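PDB 1DDZ: carbonic anhydrase, which probably catalyses the reversible, zinc-dependent hydration of carbon dioxide to hydrogencarbonate, as a member of the beta-class carbonic anhydrases. Local coordinates for residues W201-V212 against D223-S231; E174-L185 against T275-L286. All coordinates share one frame; numbering follows the deposited sequence.

Contact 1: W201-V212 against D223-S231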
loop_
_atom_site.group_PDB
_atom_site.type_symbol
_atom_site.label_atom_id
_atom_site.label_comp_id
_atom_site.label_asym_id
_atom_site.label_seq_id
_atom_site.Cartn_x
_atom_site.Cartn_y
_atom_site.Cartn_z
ATOM N N TRP A 201 17.189 8.862 -14.051
ATOM C CA TRP A 201 18.605 9.190 -13.968
ATOM C C TRP A 201 19.439 8.336 -14.901
ATOM O O TRP A 201 20.381 8.834 -15.516
ATOM C CB TRP A 201 19.095 9.074 -12.538
ATOM C CG TRP A 201 18.720 10.241 -11.710
ATOM C CD1 TRP A 201 18.249 11.443 -12.158
ATOM C CD2 TRP A 201 18.791 10.336 -10.284
ATOM N NE1 TRP A 201 18.026 12.278 -11.096
ATOM C CE2 TRP A 201 18.349 11.625 -9.932
ATOM C CE3 TRP A 201 19.186 9.453 -9.267
ATOM C CZ2 TRP A 201 18.285 12.059 -8.593
ATOM C CZ3 TRP A 201 19.122 9.885 -7.937
ATOM C CH2 TRP A 201 18.674 11.176 -7.614
ATOM N N ASP A 202 19.079 7.062 -15.037
ATOM C CA ASP A 202 19.792 6.180 -15.957
ATOM C C ASP A 202 19.605 6.704 -17.404
ATOM O O ASP A 202 20.522 6.622 -18.229
ATOM C CB ASP A 202 19.304 4.722 -15.846
ATOM C CG ASP A 202 19.822 4.009 -14.601
ATOM O OD1 ASP A 202 20.624 4.605 -13.840
ATOM O OD2 ASP A 202 19.422 2.843 -14.375
ATOM N N ALA A 203 18.431 7.261 -17.701
ATOM C CA ALA A 203 18.137 7.802 -19.026
ATOM C C ALA A 203 18.662 9.227 -19.173
ATOM O O ALA A 203 18.355 9.913 -20.146
ATOM C CB ALA A 203 16.648 7.770 -19.283
ATOM N N GLY A 204 19.446 9.675 -18.197
ATOM C CA GLY A 204 20.005 11.008 -18.250
ATOM C C GLY A 204 19.010 12.144 -18.166
ATOM O O GLY A 204 19.303 13.252 -18.623
ATOM N N GLN A 205 17.838 11.889 -17.594
ATOM C CA GLN A 205 16.819 12.932 -17.450
ATOM C C GLN A 205 17.198 13.872 -16.305
ATOM O O GLN A 205 17.570 13.425 -15.219
ATOM C CB GLN A 205 15.432 12.311 -17.199
ATOM C CG GLN A 205 14.335 13.320 -16.873
ATOM C CD GLN A 205 12.979 12.682 -16.833
ATOM O OE1 GLN A 205 12.800 11.574 -17.345
ATOM N NE2 GLN A 205 12.011 13.362 -16.234
ATOM N N GLU A 206 17.073 15.170 -16.552
ATOM C CA GLU A 206 17.401 16.192 -15.572
ATOM C C GLU A 206 16.352 16.128 -14.469
ATOM O O GLU A 206 15.183 16.451 -14.708
ATOM C CB GLU A 206 17.344 17.558 -16.242
ATOM C CG GLU A 206 18.301 18.577 -15.682
ATOM C CD GLU A 206 19.651 18.588 -16.402
ATOM O OE1 GLU A 206 20.149 17.511 -16.813
ATOM O OE2 GLU A 206 20.215 19.694 -16.557
ATOM N N LEU A 207 16.760 15.722 -13.270
ATOM C CA LEU A 207 15.825 15.586 -12.157
ATOM C C LEU A 207 16.535 15.637 -10.808
ATOM O O LEU A 207 17.274 14.705 -10.429
ATOM C CB LEU A 207 15.051 14.252 -12.280
ATOM C CG LEU A 207 13.976 13.864 -11.248
ATOM C CD1 LEU A 207 12.848 14.886 -11.252
ATOM C CD2 LEU A 207 13.429 12.489 -11.590
ATOM N N THR A 208 16.297 16.711 -10.068
ATOM C CA THR A 208 16.894 16.848 -8.744
ATOM C C THR A 208 15.925 16.472 -7.628
ATOM O O THR A 208 14.718 16.631 -7.770
ATOM C CB THR A 208 17.318 18.286 -8.465
ATOM O OG1 THR A 208 16.180 19.146 -8.576
ATOM C CG2 THR A 208 18.409 18.717 -9.440
ATOM N N VAL A 209 16.445 15.936 -6.535
ATOM C CA VAL A 209 15.602 15.633 -5.404
ATOM C C VAL A 209 16.263 16.362 -4.267
ATOM O O VAL A 209 17.444 16.176 -4.028
ATOM C CB VAL A 209 15.533 14.147 -5.075
ATOM C CG1 VAL A 209 14.481 13.918 -3.963
ATOM C CG2 VAL A 209 15.205 13.349 -6.318
ATOM N N GLN A 210 15.517 17.203 -3.572
ATOM C CA GLN A 210 16.069 17.960 -2.472
ATOM C C GLN A 210 15.149 17.974 -1.268
ATOM O O GLN A 210 13.925 17.911 -1.411
ATOM C CB GLN A 210 16.364 19.381 -2.960
ATOM C CG GLN A 210 15.829 20.503 -2.103
ATOM C CD GLN A 210 16.768 21.695 -2.036
ATOM O OE1 GLN A 210 17.003 22.375 -3.021
ATOM N NE2 GLN A 210 17.314 21.946 -0.858
ATOM N N GLY A 211 15.749 18.015 -0.080
ATOM C CA GLY A 211 14.997 18.068 1.163
ATOM C C GLY A 211 14.951 19.475 1.728
ATOM O O GLY A 211 15.916 20.239 1.625
ATOM N N VAL A 212 13.866 19.800 2.415
ATOM C CA VAL A 212 13.705 21.135 2.953
ATOM C C VAL A 212 12.783 21.054 4.195
ATOM O O VAL A 212 12.044 20.095 4.332
ATOM C CB VAL A 212 13.154 22.015 1.770
ATOM C CG1 VAL A 212 11.675 22.312 1.899
ATOM C CG2 VAL A 212 14.024 23.202 1.531
ATOM N N ASP A 223 17.825 24.009 4.272
ATOM C CA ASP A 223 18.288 22.962 3.375
ATOM C C ASP A 223 18.643 21.647 4.053
ATOM O O ASP A 223 19.240 21.647 5.112
ATOM C CB ASP A 223 19.488 23.499 2.605
ATOM C CG ASP A 223 19.781 22.731 1.362
ATOM O OD1 ASP A 223 19.018 21.802 1.045
ATOM O OD2 ASP A 223 20.788 23.063 0.689
ATOM N N LEU A 224 18.193 20.535 3.475
ATOM C CA LEU A 224 18.529 19.211 4.009
ATOM C C LEU A 224 19.435 18.490 3.035
ATOM O O LEU A 224 19.853 17.363 3.300
ATOM C CB LEU A 224 17.294 18.341 4.225
ATOM C CG LEU A 224 16.580 18.349 5.571
ATOM C CD1 LEU A 224 17.522 17.927 6.671
ATOM C CD2 LEU A 224 16.065 19.708 5.837
ATOM N N GLY A 225 19.643 19.093 1.864
ATOM C CA GLY A 225 20.498 18.481 0.865
ATOM C C GLY A 225 19.773 18.251 -0.442
ATOM O O GLY A 225 18.553 18.111 -0.455
ATOM N N VAL A 226 20.532 18.258 -1.536
ATOM C CA VAL A 226 20.029 18.050 -2.881
ATOM C C VAL A 226 20.824 16.925 -3.504
ATOM O O VAL A 226 22.032 16.847 -3.327
ATOM C CB VAL A 226 20.277 19.303 -3.787
ATOM C CG1 VAL A 226 19.615 19.124 -5.173
ATOM C CG2 VAL A 226 19.759 20.560 -3.121
ATOM N N VAL A 227 20.161 16.008 -4.182
ATOM C CA VAL A 227 20.897 14.980 -4.878
ATOM C C VAL A 227 20.496 15.176 -6.337
ATOM O O VAL A 227 19.323 15.426 -6.656
ATOM C CB VAL A 227 20.719 13.549 -4.284
ATOM C CG1 VAL A 227 19.723 13.525 -3.145
ATOM C CG2 VAL A 227 20.456 12.527 -5.357
ATOM N N VAL A 228 21.509 15.226 -7.199
ATOM C CA VAL A 228 21.317 15.476 -8.622
ATOM C C VAL A 228 21.179 14.215 -9.445
ATOM O O VAL A 228 20.310 14.129 -10.301
ATOM C CB VAL A 228 22.474 16.343 -9.164
ATOM C CG1 VAL A 228 22.252 16.683 -10.637
ATOM C CG2 VAL A 228 22.566 17.627 -8.358
ATOM N N ASN A 229 22.032 13.236 -9.170
ATOM C CA ASN A 229 21.997 11.976 -9.881
ATOM C C ASN A 229 22.936 11.003 -9.158
ATOM O O ASN A 229 24.131 11.200 -9.180
ATOM C CB ASN A 229 22.446 12.183 -11.341
ATOM C CG ASN A 229 22.338 10.913 -12.172
ATOM O OD1 ASN A 229 22.648 9.819 -11.696
ATOM N ND2 ASN A 229 21.883 11.047 -13.408
ATOM N N SER A 230 22.394 10.002 -8.470
ATOM C CA SER A 230 23.221 9.017 -7.777
ATOM C C SER A 230 22.616 7.649 -7.967
ATOM O O SER A 230 21.505 7.420 -7.495
ATOM C CB SER A 230 23.281 9.275 -6.262
ATOM O OG SER A 230 23.789 10.555 -5.943
ATOM N N SER A 231 23.341 6.747 -8.629
ATOM C CA SER A 231 22.861 5.387 -8.836
ATOM C C SER A 231 22.749 4.709 -7.492
ATOM O O SER A 231 23.593 4.897 -6.602
ATOM C CB SER A 231 23.812 4.566 -9.705
ATOM O OG SER A 231 23.469 3.184 -9.651
HETATM O O HOH W 1 20.563 13.178 -14.719
HETATM O O HOH W 2 19.770 16.392 -12.650
#
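V209 and V227 exchange a reciprocal pair of backbone hydrogen bonds in the antiparallel hairpin of strands 208-214 and 222-227, which forms one side of the five-stranded mixed sheet within this chain, in one carbonic anhydrase half. V227 N reaches V209 O at 2.7 Å, and the return bond, from V209 N to V227 O, is just as straight. Further along, G211 N donates to G225 O, while L224 N meets G211 O from above the carbonyl plane. The glycine at G211 suits this pairing, since a CB there would run into L224 CB.

Past the last strand pairing, aromatic packing takes over. N229 CA lies over the six-membered ring of W201, 3.6 Å from its centroid and 11° off the normal, a CH-pi contact on the ring face. The N229 amide, with CG anti to the backbone N (chi1 -176°), stacks over the start of the indole, the two planes 19° apart. Its ND2 gives a weak bond to W201 O and a sounder one to a water that donates in turn to Q205 O. The indole is also fixed within its own segment: NE1 donates to a lone pair of L207 O at 2.6 Å, in the ring plane, tying the helix end to the turn before strand 208-214. A leucine in place of W201 would probably leave L207 O without this donor and N229 without a flat face to lie on.

On the V226 face of the hairpin, D223 OD1 closes an Asx turn by accepting from G225 N at 2.9 Å, from above its carboxylate plane.

Contact 2: E174-L185 against T275-L286; sequences EELNRLIELNVL and TAELVQQTPGKL
R178 meets P283 as soon as its chain leaves helix 172-193: CB lies 4.1 Å from P283 CB. CG runs anti to the backbone N (chi1 176°), and bends at chi2 and chi3 then turn the guanidinium between two apolar groups. P283 CG sits over the centre of one face, 3.5 Å from CZ, and L278 CD1 lies toward the rim of the opposite face. NE reaches forward, three residues on in the same helix, to E181 OE1, which NH2 also reaches at 2.9 Å, a side-on salt bridge in the guanidinium plane. At the far end NH1 and NH2 converge on Q281 O, the NH2 bond being 2.9 Å long, and NH1 adds a weak bond to V279 O. The arginine thus gathers the carbonyls of V279 and Q281. E181 holds the type II beta turn from T282 to K285: its OE2 accepts from G284 N at 2.8 Å, and also bonds Y131 OH. Beside these polar groups L278 packs as a knob among R178, E181, L182 and L185. Helices 172-193 and 266-279 run nearly antiparallel here, their local axes 10.9 Å apart; L166 of helix 163-166 touches R178 and L182, and L224 of strand 222-227 lies against L278.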
loop_
_atom_site.group_PDB
_atom_site.type_symbol
_atom_site.label_atom_id
_atom_site.label_comp_id
_atom_site.label_asym_id
_atom_site.label_seq_id
_atom_site.Cartn_x
_atom_site.Cartn_y
_atom_site.Cartn_z
ATOM N N GLU A 174 14.268 19.656 20.997
ATOM C CA GLU A 174 15.419 19.488 20.141
ATOM C C GLU A 174 15.345 18.114 19.490
ATOM O O GLU A 174 15.659 17.958 18.318
ATOM C CB GLU A 174 16.711 19.638 20.939
ATOM C CG GLU A 174 17.946 19.304 20.137
ATOM C CD GLU A 174 19.225 19.873 20.726
ATOM O OE1 GLU A 174 20.028 19.081 21.274
ATOM O OE2 GLU A 174 19.433 21.108 20.610
ATOM N N GLU A 175 14.837 17.134 20.219
ATOM C CA GLU A 175 14.757 15.790 19.681
ATOM C C GLU A 175 13.683 15.638 18.623
ATOM O O GLU A 175 13.849 14.857 17.676
ATOM C CB GLU A 175 14.569 14.768 20.797
ATOM C CG GLU A 175 14.678 13.332 20.331
ATOM C CD GLU A 175 14.758 12.341 21.475
ATOM O OE1 GLU A 175 14.810 11.115 21.192
ATOM O OE2 GLU A 175 14.770 12.780 22.652
ATOM N N LEU A 176 12.584 16.377 18.765
ATOM C CA LEU A 176 11.512 16.322 17.771
ATOM C C LEU A 176 12.059 17.018 16.520
ATOM O O LEU A 176 11.966 16.480 15.415
ATOM C CB LEU A 176 10.256 17.042 18.280
ATOM C CG LEU A 176 8.854 16.587 17.824
ATOM C CD1 LEU A 176 7.997 17.796 17.487
ATOM C CD2 LEU A 176 8.893 15.630 16.658
ATOM N N ASN A 177 12.690 18.178 16.707
ATOM C CA ASN A 177 13.266 18.935 15.605
ATOM C C ASN A 177 14.192 18.051 14.803
ATOM O O ASN A 177 14.078 17.963 13.584
ATOM C CB ASN A 177 14.062 20.150 16.105
ATOM C CG ASN A 177 13.175 21.294 16.566
ATOM O OD1 ASN A 177 12.165 21.604 15.952
ATOM N ND2 ASN A 177 13.589 21.958 17.634
ATOM N N ARG A 178 15.116 17.386 15.483
ATOM C CA ARG A 178 16.053 16.520 14.792
ATOM C C ARG A 178 15.387 15.308 14.098
ATOM O O ARG A 178 15.812 14.927 13.010
ATOM C CB ARG A 178 17.186 16.082 15.728
ATOM C CG ARG A 178 18.149 15.100 15.088
ATOM C CD ARG A 178 19.454 15.707 14.641
ATOM N NE ARG A 178 19.366 16.998 13.958
ATOM C CZ ARG A 178 20.395 17.841 13.883
ATOM N NH1 ARG A 178 21.553 17.506 14.434
ATOM N NH2 ARG A 178 20.252 19.042 13.340
ATOM N N LEU A 179 14.363 14.700 14.710
ATOM C CA LEU A 179 13.647 13.561 14.084
ATOM C C LEU A 179 12.985 14.062 12.769
ATOM O O LEU A 179 13.044 13.401 11.752
ATOM C CB LEU A 179 12.509 13.055 14.988
ATOM C CG LEU A 179 12.062 11.593 15.091
ATOM C CD1 LEU A 179 10.595 11.541 15.335
ATOM C CD2 LEU A 179 12.425 10.750 13.908
ATOM N N ILE A 180 12.352 15.231 12.828
ATOM C CA ILE A 180 11.685 15.821 11.686
ATOM C C ILE A 180 12.683 16.046 10.562
ATOM O O ILE A 180 12.437 15.656 9.428
ATOM C CB ILE A 180 10.935 17.093 12.103
ATOM C CG1 ILE A 180 9.712 16.677 12.925
ATOM C CG2 ILE A 180 10.522 17.939 10.860
ATOM C CD1 ILE A 180 9.012 17.819 13.649
ATOM N N GLU A 181 13.862 16.556 10.895
ATOM C CA GLU A 181 14.911 16.786 9.893
ATOM C C GLU A 181 15.443 15.471 9.318
ATOM O O GLU A 181 15.678 15.338 8.117
ATOM C CB GLU A 181 16.053 17.591 10.511
ATOM C CG GLU A 181 15.618 18.964 10.956
ATOM C CD GLU A 181 16.569 19.606 11.953
ATOM O OE1 GLU A 181 17.463 18.912 12.471
ATOM O OE2 GLU A 181 16.403 20.807 12.249
ATOM N N LEU A 182 15.645 14.490 10.182
ATOM C CA LEU A 182 16.127 13.193 9.743
ATOM C C LEU A 182 15.020 12.502 8.926
ATOM O O LEU A 182 15.311 11.763 7.975
ATOM C CB LEU A 182 16.525 12.339 10.959
ATOM C CG LEU A 182 17.854 12.759 11.605
ATOM C CD1 LEU A 182 18.053 12.068 12.965
ATOM C CD2 LEU A 182 19.007 12.436 10.653
ATOM N N ASN A 183 13.759 12.722 9.301
ATOM C CA ASN A 183 12.645 12.132 8.558
ATOM C C ASN A 183 12.697 12.651 7.100
ATOM O O ASN A 183 12.716 11.870 6.155
ATOM C CB ASN A 183 11.298 12.474 9.214
ATOM C CG ASN A 183 10.108 11.786 8.518
ATOM O OD1 ASN A 183 10.139 10.584 8.273
ATOM N ND2 ASN A 183 9.086 12.557 8.177
ATOM N N VAL A 184 12.805 13.960 6.921
ATOM C CA VAL A 184 12.885 14.532 5.577
ATOM C C VAL A 184 14.046 13.899 4.810
ATOM O O VAL A 184 13.858 13.436 3.683
ATOM C CB VAL A 184 13.076 16.079 5.605
ATOM C CG1 VAL A 184 13.324 16.606 4.207
ATOM C CG2 VAL A 184 11.875 16.752 6.176
ATOM N N LEU A 185 15.223 13.810 5.439
ATOM C CA LEU A 185 16.407 13.229 4.778
ATOM C C LEU A 185 16.186 11.790 4.357
ATOM O O LEU A 185 16.636 11.357 3.297
ATOM C CB LEU A 185 17.643 13.280 5.679
ATOM C CG LEU A 185 18.839 14.129 5.244
ATOM C CD1 LEU A 185 20.047 13.744 6.081
ATOM C CD2 LEU A 185 19.139 13.930 3.773
ATOM N N THR A 275 23.693 13.467 5.476
ATOM C CA THR A 275 23.408 13.228 6.882
ATOM C C THR A 275 24.458 13.940 7.737
ATOM O O THR A 275 24.126 14.628 8.706
ATOM C CB THR A 275 23.416 11.724 7.173
ATOM O OG1 THR A 275 22.468 11.082 6.321
ATOM C CG2 THR A 275 23.020 11.470 8.598
ATOM N N ALA A 276 25.724 13.798 7.349
ATOM C CA ALA A 276 26.826 14.436 8.061
ATOM C C ALA A 276 26.607 15.934 8.123
ATOM O O ALA A 276 26.746 16.551 9.180
ATOM C CB ALA A 276 28.142 14.129 7.371
ATOM N N GLU A 277 26.160 16.510 7.016
ATOM C CA GLU A 277 25.937 17.947 6.971
ATOM C C GLU A 277 24.730 18.393 7.782
ATOM O O GLU A 277 24.740 19.457 8.408
ATOM C CB GLU A 277 25.888 18.406 5.525
ATOM C CG GLU A 277 27.242 18.179 4.856
ATOM C CD GLU A 277 27.237 18.318 3.342
ATOM O OE1 GLU A 277 28.331 18.245 2.755
ATOM O OE2 GLU A 277 26.166 18.480 2.735
ATOM N N LEU A 278 23.721 17.541 7.877
ATOM C CA LEU A 278 22.556 17.918 8.668
ATOM C C LEU A 278 22.932 17.867 10.142
ATOM O O LEU A 278 22.823 18.854 10.872
ATOM C CB LEU A 278 21.410 16.943 8.413
ATOM C CG LEU A 278 20.057 17.089 9.122
ATOM C CD1 LEU A 278 19.799 15.949 10.043
ATOM C CD2 LEU A 278 19.932 18.384 9.846
ATOM N N VAL A 279 23.416 16.700 10.552
ATOM C CA VAL A 279 23.764 16.427 11.931
ATOM C C VAL A 279 24.717 17.379 12.612
ATOM O O VAL A 279 24.572 17.645 13.794
ATOM C CB VAL A 279 24.174 14.956 12.090
ATOM C CG1 VAL A 279 24.751 14.702 13.442
ATOM C CG2 VAL A 279 22.936 14.083 11.915
ATOM N N GLN A 280 25.655 17.941 11.868
ATOM C CA GLN A 280 26.593 18.880 12.474
ATOM C C GLN A 280 25.978 20.241 12.809
ATOM O O GLN A 280 26.666 21.092 13.378
ATOM C CB GLN A 280 27.831 19.067 11.597
ATOM C CG GLN A 280 27.583 19.792 10.286
ATOM C CD GLN A 280 28.794 19.758 9.360
ATOM O OE1 GLN A 280 28.930 20.583 8.452
ATOM N NE2 GLN A 280 29.669 18.786 9.572
ATOM N N GLN A 281 24.721 20.479 12.417
ATOM C CA GLN A 281 24.066 21.760 12.710
ATOM C C GLN A 281 23.122 21.600 13.880
ATOM O O GLN A 281 22.678 20.489 14.175
ATOM C CB GLN A 281 23.275 22.268 11.502
ATOM C CG GLN A 281 24.029 22.251 10.193
ATOM C CD GLN A 281 23.217 22.886 9.093
ATOM O OE1 GLN A 281 22.873 24.067 9.179
ATOM N NE2 GLN A 281 22.866 22.107 8.072
ATOM N N THR A 282 22.720 22.719 14.473
ATOM C CA THR A 282 21.822 22.687 15.619
ATOM C C THR A 282 20.389 22.360 15.184
ATOM O O THR A 282 19.868 22.949 14.245
ATOM C CB THR A 282 21.836 24.017 16.360
ATOM O OG1 THR A 282 23.165 24.324 16.777
ATOM C CG2 THR A 282 20.987 23.928 17.607
ATOM N N PRO A 283 19.739 21.407 15.863
ATOM C CA PRO A 283 18.372 21.035 15.506
ATOM C C PRO A 283 17.452 22.233 15.577
ATOM O O PRO A 283 17.453 22.958 16.573
ATOM C CB PRO A 283 18.015 19.984 16.561
ATOM C CG PRO A 283 19.333 19.337 16.839
ATOM C CD PRO A 283 20.253 20.537 16.935
ATOM N N GLY A 284 16.710 22.462 14.496
ATOM C CA GLY A 284 15.783 23.569 14.447
ATOM C C GLY A 284 16.384 24.869 13.975
ATOM O O GLY A 284 15.679 25.860 13.871
ATOM N N LYS A 285 17.687 24.883 13.712
ATOM C CA LYS A 285 18.361 26.102 13.262
ATOM C C LYS A 285 19.230 25.825 12.060
ATOM O O LYS A 285 20.338 26.310 11.972
ATOM C CB LYS A 285 19.225 26.672 14.385
ATOM C CG LYS A 285 18.426 27.160 15.581
ATOM C CD LYS A 285 19.312 27.381 16.789
ATOM C CE LYS A 285 18.468 27.607 18.037
ATOM N NZ LYS A 285 19.292 27.620 19.282
ATOM N N LEU A 286 18.734 25.025 11.135
ATOM C CA LEU A 286 19.502 24.700 9.953
ATOM C C LEU A 286 19.640 25.929 9.069
ATOM O O LEU A 286 18.829 26.847 9.135
ATOM C CB LEU A 286 18.806 23.602 9.156
ATOM C CG LEU A 286 18.503 22.287 9.846
ATOM C CD1 LEU A 286 18.087 21.273 8.769
ATOM C CD2 LEU A 286 19.747 21.812 10.607
#

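Strand 222-227 belongs to contact 1 and is touched by contact 2, yet the two illustrate how bonding follows position. Contact 1 is mostly buried and relies on backbone pairing in a hairpin at the side of the sheet within this chain, with an amide stacked on an indole beyond the strands. Contact 2 is only partly buried; it joins two helices far apart in sequence, with charged side chains binding backbone groups beside packed leucines. Helix 172-193 serves both, V191 and C192 packing against the hairpin and its earlier turns carrying contact 2. The two meet directly where L224 CD1 lies 3.5 Å from E181 O and V212 N lies 3.7 Å from V184 CG1.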